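Local coordinates for devB protein (Vibrio cholerae O1 biovar eltor str. N16961, PDB 1Y89) that probably hydrolyses 6-phosphogluconolactone to 6-phosphogluconate in the pentose phosphate pathway, at residues L87-S90 and K91-M94. Sequence-based numbering, arbitrary orientation.
Sequences LLFS and KINM
Ile92 turns back against Leu88 and reaches the edge of the Phe89 ring, a worked example of how a chain can rest an apolar side chain against those of the helix it has just left. The turn is type I, from Phe89 to Ile92. Lys91 N bonds to Leu88 O at 2.7 Å, approaching from above the carbonyl plane, while the bond closing the turn, Ile92 N to Phe89 O at 3.3 Å, is weak but fairly straight (165°). Followed outward, the Ile92 side chain first passes Leu88 O, with CB at 4.1 Å. There it branches. CG2 meets Leu88 CD1 at 3.7 Å; CG1, set between the backbone N and carbonyl carbon (chi1 61°), runs past the carbonyl oxygens of Leu88 and Phe89. This carries CD1 to 4.0 Å from Leu88 CG and to the Phe89 ring edge, near its plane. The selenium of selenomethionine Met94 adds an oblique Met-aromatic contact, 5.4 Å from that ring's centroid. At the exposed Ser90 and Lys91, the lysine CD and CE pass Ser90 OG, whose hydrogen bond goes back to Asn85 O. Within the fold, the turn leads from helix 80-89 towards helix 108-122: Leu88 packs against Phe45 and Leu48 of helix 39-48, and Ile92 and Met94 touch Trp59, in the loop before strand 62-70.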
loop_
_atom_site.group_PDB
_atom_site.type_symbol
_atom_site.label_atom_id
_atom_site.label_comp_id
_atom_site.label_asym_id
_atom_site.label_seq_id
_atom_site.Cartn_x
_atom_site.Cartn_y
_atom_site.Cartn_z
ATOM N N LEU A 87 -27.950 2.350 5.401
ATOM C CA LEU A 87 -26.868 3.282 5.784
ATOM C C LEU A 87 -26.367 4.175 4.647
ATOM O O LEU A 87 -25.882 5.290 4.896
ATOM C CB LEU A 87 -25.680 2.549 6.425
ATOM C CG LEU A 87 -25.971 1.806 7.752
ATOM C CD1 LEU A 87 -24.711 0.962 8.133
ATOM C CD2 LEU A 87 -26.352 2.759 8.886
ATOM N N LEU A 88 -26.447 3.657 3.419
ATOM C CA LEU A 88 -25.875 4.355 2.262
ATOM C C LEU A 88 -26.854 4.600 1.123
ATOM O O LEU A 88 -27.168 5.774 0.804
ATOM C CB LEU A 88 -24.627 3.624 1.719
ATOM C CG LEU A 88 -23.981 4.204 0.446
ATOM C CD1 LEU A 88 -23.593 5.724 0.660
ATOM C CD2 LEU A 88 -22.743 3.379 0.039
ATOM N N PHE A 89 -27.307 3.526 0.464
ATOM C CA PHE A 89 -27.990 3.736 -0.822
ATOM C C PHE A 89 -29.197 4.649 -0.680
ATOM O O PHE A 89 -29.445 5.485 -1.542
ATOM C CB PHE A 89 -28.415 2.416 -1.505
ATOM C CG PHE A 89 -27.310 1.417 -1.610
ATOM C CD1 PHE A 89 -26.010 1.820 -1.905
ATOM C CD2 PHE A 89 -27.574 0.057 -1.427
ATOM C CE1 PHE A 89 -24.984 0.883 -2.010
ATOM C CE2 PHE A 89 -26.556 -0.864 -1.513
ATOM C CZ PHE A 89 -25.255 -0.447 -1.799
ATOM N N SER A 90 -29.946 4.494 0.404
ATOM C CA SER A 90 -31.119 5.346 0.636
ATOM C C SER A 90 -30.757 6.823 0.929
ATOM O O SER A 90 -31.647 7.666 1.077
ATOM C CB SER A 90 -31.927 4.780 1.792
ATOM O OG SER A 90 -31.207 4.948 2.992
ATOM N N LYS A 91 -29.464 7.127 1.041
ATOM C CA LYS A 91 -29.020 8.481 1.395
ATOM C C LYS A 91 -28.308 9.170 0.237
ATOM O O LYS A 91 -27.764 10.275 0.418
ATOM C CB LYS A 91 -28.051 8.451 2.592
ATOM C CG LYS A 91 -28.442 7.544 3.729
ATOM C CD LYS A 91 -29.597 8.093 4.474
ATOM C CE LYS A 91 -29.957 7.170 5.600
ATOM N NZ LYS A 91 -31.159 7.690 6.283
ATOM N N ILE A 92 -28.249 8.518 -0.923
ATOM C CA ILE A 92 -27.452 9.025 -2.043
ATOM C C ILE A 92 -28.218 8.897 -3.344
ATOM O O ILE A 92 -29.251 8.220 -3.392
ATOM C CB ILE A 92 -26.065 8.306 -2.202
ATOM C CG1 ILE A 92 -26.258 6.802 -2.471
ATOM C CG2 ILE A 92 -25.135 8.635 -1.025
ATOM C CD1 ILE A 92 -25.031 6.056 -2.952
ATOM N N ASN A 93 -27.720 9.562 -4.388
ATOM C CA ASN A 93 -28.340 9.480 -5.700
ATOM C C ASN A 93 -27.536 8.577 -6.625
ATOM O O ASN A 93 -26.577 8.998 -7.275
ATOM C CB ASN A 93 -28.512 10.873 -6.313
ATOM C CG ASN A 93 -29.372 10.859 -7.570
ATOM O OD1 ASN A 93 -30.116 9.895 -7.831
ATOM N ND2 ASN A 93 -29.279 11.934 -8.364
HETATM N N MSE A 94 -27.945 7.325 -6.689
HETATM C CA MSE A 94 -27.205 6.331 -7.441
HETATM C C MSE A 94 -28.220 5.542 -8.252
HETATM O O MSE A 94 -29.245 5.134 -7.692
HETATM C CB MSE A 94 -26.478 5.404 -6.468
HETATM C CG MSE A 94 -25.950 4.137 -7.106
HETATM SE SE MSE A 94 -24.624 3.375 -5.906
HETATM C CE MSE A 94 -23.717 2.151 -7.281
#